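Local structure of flavodoxin (Fusobacterium nucleatum, 6OHK) at residues L72-G86 against Y106-V119. The protein binds flavin mononucleotide and transfers electrons, probably as a donor to other redox enzymes. The protein carries 1 engineered substitution. Numbering follows the deposited sequence.
Sequences LKKLEEIDFTGKVVG and YLYDIVVKKGGKVV
The beta-alpha-beta unit of strand 84-90, helix 103-113 and strand 117-118 in this flavodoxin fold packs its helix against the preceding helix 72-77, the two short helical segments crossing at -25°. Between the helices, Ile110 carries much of the apolar contact: its CD1 meets Leu72 CD2 at 3.8 Å, and its CG2 lies against Glu76 CA. Leu107 CD2 meets Leu75 CD2 at 3.9 Å, the two side chains crossing at about a right angle.

Farther along, polar groups take over. The chain of Lys114 is bent at every torsion beyond CB, curling NZ back to two carbonyls just past Leu75; NZ donates to Glu76 O and to Ile78 O, each at 2.8 Å, the second from above the carbonyl plane. Lys113, extended instead, brings its NZ to the syn side of Glu76 OE2, a salt bridge of 2.7 Å. Phe80 N donates to Lys114 O, and its ring is met over one face by Val111 CG2, a CH-pi contact 4.2 Å from the centroid. Gly115, with positive phi, ends helix 103-113 in a Schellman motif and turns the chain into its strand. There Lys117 is held through both its N and its O by the same neighbouring chain, N bonding to Lys83 O and O receiving Val85 N at 2.9 Å, before Val119 N returns to Val85 O.

One lysine ammonium thus ties together two carbonyls where the chain leaves its helical segment, and its positive charge probably stabilises them.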
loop_
_atom_site.group_PDB
_atom_site.type_symbol
_atom_site.label_atom_id
_atom_site.label_comp_id
_atom_site.label_asym_id
_atom_site.label_seq_id
_atom_site.Cartn_x
_atom_site.Cartn_y
_atom_site.Cartn_z
ATOM N N LEU A 72 -12.744 7.152 2.630
ATOM C CA LEU A 72 -11.989 8.000 1.716
ATOM C C LEU A 72 -12.227 9.478 1.971
ATOM O O LEU A 72 -11.315 10.280 1.763
ATOM C CB LEU A 72 -12.297 7.687 0.260
ATOM C CG LEU A 72 -11.860 6.302 -0.241
ATOM C CD1 LEU A 72 -12.162 6.231 -1.722
ATOM C CD2 LEU A 72 -10.412 6.020 0.017
ATOM N N LYS A 73 -13.448 9.876 2.375
ATOM C CA LYS A 73 -13.679 11.286 2.671
ATOM C C LYS A 73 -12.904 11.711 3.913
ATOM O O LYS A 73 -12.306 12.792 3.944
ATOM C CB LYS A 73 -15.182 11.568 2.805
ATOM C CG LYS A 73 -15.513 13.046 2.986
ATOM C CD LYS A 73 -16.662 13.492 2.108
ATOM C CE LYS A 73 -16.888 15.004 2.197
ATOM N NZ LYS A 73 -15.884 15.816 1.467
ATOM N N LYS A 74 -12.875 10.868 4.935
ATOM C CA LYS A 74 -12.079 11.174 6.115
ATOM C C LYS A 74 -10.603 11.227 5.776
ATOM O O LYS A 74 -9.866 12.070 6.300
ATOM C CB LYS A 74 -12.331 10.131 7.195
ATOM C CG LYS A 74 -13.716 10.284 7.807
ATOM C CD LYS A 74 -13.995 9.301 8.931
ATOM C CE LYS A 74 -15.403 9.493 9.494
ATOM N NZ LYS A 74 -16.458 9.448 8.433
ATOM N N LEU A 75 -10.140 10.334 4.903
ATOM C CA LEU A 75 -8.742 10.320 4.498
ATOM C C LEU A 75 -8.379 11.618 3.802
ATOM O O LEU A 75 -7.317 12.194 4.060
ATOM C CB LEU A 75 -8.502 9.096 3.596
ATOM C CG LEU A 75 -7.054 8.765 3.267
ATOM C CD1 LEU A 75 -6.381 8.192 4.528
ATOM C CD2 LEU A 75 -7.022 7.757 2.133
ATOM N N GLU A 76 -9.271 12.131 2.954
ATOM C CA GLU A 76 -9.003 13.345 2.218
ATOM C C GLU A 76 -9.043 14.589 3.089
ATOM O O GLU A 76 -8.532 15.630 2.656
ATOM C CB GLU A 76 -9.960 13.457 1.028
ATOM C CG GLU A 76 -9.600 14.598 0.091
ATOM C CD GLU A 76 -10.362 14.548 -1.222
ATOM O OE1 GLU A 76 -11.019 13.518 -1.516
ATOM O OE2 GLU A 76 -10.292 15.552 -1.964
ATOM N N GLU A 77 -9.560 14.501 4.310
ATOM C CA GLU A 77 -9.487 15.614 5.249
ATOM C C GLU A 77 -8.101 15.787 5.838
ATOM O O GLU A 77 -7.782 16.873 6.333
ATOM C CB GLU A 77 -10.478 15.412 6.395
ATOM C CG GLU A 77 -11.933 15.580 5.965
ATOM C CD GLU A 77 -12.942 15.341 7.083
ATOM O OE1 GLU A 77 -12.543 15.277 8.268
ATOM O OE2 GLU A 77 -14.147 15.214 6.761
ATOM N N ILE A 78 -7.261 14.757 5.785
ATOM C CA ILE A 78 -5.934 14.803 6.373
ATOM C C ILE A 78 -4.999 15.590 5.470
ATOM O O ILE A 78 -5.033 15.457 4.244
ATOM C CB ILE A 78 -5.433 13.361 6.569
ATOM C CG1 ILE A 78 -6.338 12.636 7.559
ATOM C CG2 ILE A 78 -3.959 13.325 7.020
ATOM C CD1 ILE A 78 -6.023 11.157 7.736
ATOM N N ASP A 79 -4.137 16.391 6.084
ATOM C CA ASP A 79 -3.089 17.089 5.362
ATOM C C ASP A 79 -1.893 16.151 5.266
ATOM O O ASP A 79 -1.292 15.805 6.285
ATOM C CB ASP A 79 -2.699 18.359 6.115
ATOM C CG ASP A 79 -1.750 19.216 5.342
ATOM O OD1 ASP A 79 -1.335 18.842 4.240
ATOM O OD2 ASP A 79 -1.405 20.320 5.847
ATOM N N PHE A 80 -1.566 15.710 4.058
ATOM C CA PHE A 80 -0.447 14.795 3.841
ATOM C C PHE A 80 0.870 15.509 3.548
ATOM O O PHE A 80 1.876 14.849 3.282
ATOM C CB PHE A 80 -0.767 13.794 2.708
ATOM C CG PHE A 80 -1.664 12.667 3.120
ATOM C CD1 PHE A 80 -3.037 12.836 3.187
ATOM C CD2 PHE A 80 -1.132 11.421 3.441
ATOM C CE1 PHE A 80 -3.867 11.776 3.560
ATOM C CE2 PHE A 80 -1.954 10.388 3.841
ATOM C CZ PHE A 80 -3.308 10.561 3.885
ATOM N N THR A 81 0.904 16.843 3.659
ATOM C CA THR A 81 2.147 17.590 3.462
ATOM C C THR A 81 3.224 17.033 4.366
ATOM O O THR A 81 2.994 16.835 5.549
ATOM C CB THR A 81 1.921 19.071 3.768
ATOM O OG1 THR A 81 0.909 19.558 2.890
ATOM C CG2 THR A 81 3.207 19.861 3.541
ATOM N N GLY A 82 4.389 16.758 3.808
ATOM C CA GLY A 82 5.492 16.248 4.586
ATOM C C GLY A 82 5.463 14.759 4.847
ATOM O O GLY A 82 6.455 14.224 5.360
ATOM N N LYS A 83 4.381 14.071 4.504
ATOM C CA LYS A 83 4.287 12.635 4.698
ATOM C C LYS A 83 4.848 11.892 3.512
ATOM O O LYS A 83 4.788 12.349 2.371
ATOM C CB LYS A 83 2.858 12.204 4.988
ATOM C CG LYS A 83 2.241 12.897 6.201
ATOM C CD LYS A 83 0.946 12.173 6.578
ATOM C CE LYS A 83 0.138 12.904 7.649
ATOM N NZ LYS A 83 0.919 13.108 8.903
ATOM N N VAL A 84 5.400 10.719 3.801
ATOM C CA VAL A 84 6.007 9.840 2.824
ATOM C C VAL A 84 5.266 8.515 2.908
ATOM O O VAL A 84 5.212 7.899 3.982
ATOM C CB VAL A 84 7.496 9.645 3.134
ATOM C CG1 VAL A 84 8.131 8.756 2.089
ATOM C CG2 VAL A 84 8.206 10.996 3.197
ATOM N N VAL A 85 4.668 8.085 1.797
ATOM C CA VAL A 85 3.704 6.989 1.806
ATOM C C VAL A 85 4.095 5.933 0.790
ATOM O O VAL A 85 4.316 6.257 -0.391
ATOM C CB VAL A 85 2.316 7.530 1.471
ATOM C CG1 VAL A 85 1.269 6.452 1.573
ATOM C CG2 VAL A 85 1.968 8.713 2.358
ATOM N N GLY A 86 4.131 4.684 1.223
ATOM C CA GLY A 86 4.185 3.543 0.321
ATOM C C GLY A 86 2.846 2.832 0.297
ATOM O O GLY A 86 2.207 2.680 1.341
ATOM N N TYR A 106 -7.133 4.624 -5.520
ATOM C CA TYR A 106 -7.945 5.504 -4.679
ATOM C C TYR A 106 -7.107 6.162 -3.594
ATOM O O TYR A 106 -7.288 7.346 -3.284
ATOM C CB TYR A 106 -9.107 4.732 -4.057
ATOM C CG TYR A 106 -10.105 4.319 -5.089
ATOM C CD1 TYR A 106 -10.002 3.093 -5.734
ATOM C CD2 TYR A 106 -11.151 5.158 -5.435
ATOM C CE1 TYR A 106 -10.877 2.743 -6.719
ATOM C CE2 TYR A 106 -12.057 4.791 -6.418
ATOM C CZ TYR A 106 -11.904 3.583 -7.042
ATOM O OH TYR A 106 -12.813 3.210 -8.035
ATOM N N LEU A 107 -6.170 5.411 -3.008
ATOM C CA LEU A 107 -5.311 5.942 -1.961
ATOM C C LEU A 107 -4.292 6.902 -2.546
ATOM O O LEU A 107 -4.058 7.995 -2.000
ATOM C CB LEU A 107 -4.647 4.778 -1.224
ATOM C CG LEU A 107 -5.608 3.723 -0.683
ATOM C CD1 LEU A 107 -4.812 2.653 0.061
ATOM C CD2 LEU A 107 -6.654 4.314 0.244
ATOM N N TYR A 108 -3.664 6.511 -3.655
ATOM C CA TYR A 108 -2.664 7.353 -4.316
ATOM C C TYR A 108 -3.210 8.738 -4.602
ATOM O O TYR A 108 -2.567 9.752 -4.317
ATOM C CB TYR A 108 -2.264 6.695 -5.634
ATOM C CG TYR A 108 -1.235 7.468 -6.436
ATOM C CD1 TYR A 108 -1.590 8.420 -7.371
ATOM C CD2 TYR A 108 0.109 7.234 -6.243
ATOM C CE1 TYR A 108 -0.605 9.117 -8.099
ATOM C CE2 TYR A 108 1.075 7.902 -6.945
ATOM C CZ TYR A 108 0.718 8.836 -7.873
ATOM O OH TYR A 108 1.734 9.492 -8.581
ATOM N N ASP A 109 -4.389 8.797 -5.211
ATOM C CA ASP A 109 -4.875 10.095 -5.672
ATOM C C ASP A 109 -5.111 11.030 -4.502
ATOM O O ASP A 109 -4.849 12.236 -4.611
ATOM C CB ASP A 109 -6.161 9.913 -6.461
ATOM C CG ASP A 109 -5.931 9.397 -7.894
ATOM O OD1 ASP A 109 -4.798 9.347 -8.373
ATOM O OD2 ASP A 109 -6.953 9.042 -8.532
ATOM N N ILE A 110 -5.566 10.491 -3.371
ATOM C CA ILE A 110 -5.791 11.323 -2.191
ATOM C C ILE A 110 -4.481 11.787 -1.582
ATOM O O ILE A 110 -4.330 12.971 -1.249
ATOM C CB ILE A 110 -6.662 10.578 -1.168
ATOM C CG1 ILE A 110 -8.074 10.427 -1.720
ATOM C CG2 ILE A 110 -6.659 11.314 0.164
ATOM C CD1 ILE A 110 -8.957 9.427 -1.023
ATOM N N VAL A 111 -3.508 10.888 -1.407
ATOM C CA VAL A 111 -2.231 11.273 -0.833
ATOM C C VAL A 111 -1.617 12.398 -1.644
ATOM O O VAL A 111 -1.141 13.395 -1.096
ATOM C CB VAL A 111 -1.291 10.048 -0.755
ATOM C CG1 VAL A 111 0.093 10.479 -0.344
ATOM C CG2 VAL A 111 -1.849 9.040 0.208
ATOM N N VAL A 112 -1.616 12.257 -2.967
ATOM C CA VAL A 112 -0.949 13.249 -3.804
ATOM C C VAL A 112 -1.717 14.569 -3.775
ATOM O O VAL A 112 -1.119 15.651 -3.656
ATOM C CB VAL A 112 -0.736 12.713 -5.231
ATOM C CG1 VAL A 112 -0.237 13.801 -6.156
ATOM C CG2 VAL A 112 0.261 11.549 -5.203
ATOM N N LYS A 113 -3.031 14.517 -3.875
ATOM C CA LYS A 113 -3.822 15.753 -3.872
ATOM C C LYS A 113 -3.663 16.515 -2.573
ATOM O O LYS A 113 -3.739 17.761 -2.575
ATOM C CB LYS A 113 -5.295 15.412 -4.111
ATOM C CG LYS A 113 -6.304 16.532 -3.927
ATOM C CD LYS A 113 -7.723 15.993 -4.149
ATOM C CE LYS A 113 -8.765 17.091 -4.044
ATOM N NZ LYS A 113 -10.113 16.597 -4.469
ATOM N N LYS A 114 -3.476 15.814 -1.455
ATOM C CA LYS A 114 -3.348 16.433 -0.149
ATOM C C LYS A 114 -1.910 16.681 0.264
ATOM O O LYS A 114 -1.645 16.947 1.439
ATOM C CB LYS A 114 -4.088 15.614 0.897
ATOM C CG LYS A 114 -5.595 15.525 0.655
ATOM C CD LYS A 114 -6.277 16.904 0.432
ATOM C CE LYS A 114 -6.015 17.906 1.548
ATOM N NZ LYS A 114 -6.496 17.475 2.872
ATOM N N GLY A 115 -0.979 16.648 -0.665
ATOM C CA GLY A 115 0.354 17.174 -0.464
ATOM C C GLY A 115 1.428 16.166 -0.129
ATOM O O GLY A 115 2.572 16.569 0.113
ATOM N N GLY A 116 1.094 14.878 -0.075
ATOM C CA GLY A 116 2.061 13.864 0.295
ATOM C C GLY A 116 2.888 13.405 -0.873
ATOM O O GLY A 116 2.623 13.726 -2.035
ATOM N N LYS A 117 3.884 12.605 -0.555
ATOM C CA LYS A 117 4.756 11.991 -1.537
ATOM C C LYS A 117 4.542 10.485 -1.502
ATOM O O LYS A 117 4.644 9.898 -0.428
ATOM C CB LYS A 117 6.199 12.318 -1.097
ATOM C CG LYS A 117 7.281 11.936 -2.032
ATOM C CD LYS A 117 8.654 12.367 -1.504
ATOM C CE LYS A 117 9.636 12.240 -2.676
ATOM N NZ LYS A 117 11.004 12.711 -2.354
ATOM N N VAL A 118 4.329 9.855 -2.652
ATOM C CA VAL A 118 4.225 8.404 -2.754
ATOM C C VAL A 118 5.545 7.876 -3.273
ATOM O O VAL A 118 6.056 8.354 -4.303
ATOM C CB VAL A 118 3.063 7.974 -3.666
ATOM C CG1 VAL A 118 3.052 6.457 -3.819
ATOM C CG2 VAL A 118 1.770 8.480 -3.059
ATOM N N VAL A 119 6.114 6.923 -2.575
ATOM C CA VAL A 119 7.403 6.344 -2.904
ATOM C C VAL A 119 7.247 4.850 -3.163
ATOM O O VAL A 119 6.216 4.263 -2.851
ATOM C CB VAL A 119 8.422 6.611 -1.774
ATOM C CG1 VAL A 119 8.670 8.115 -1.611
ATOM C CG2 VAL A 119 7.942 6.026 -0.452
#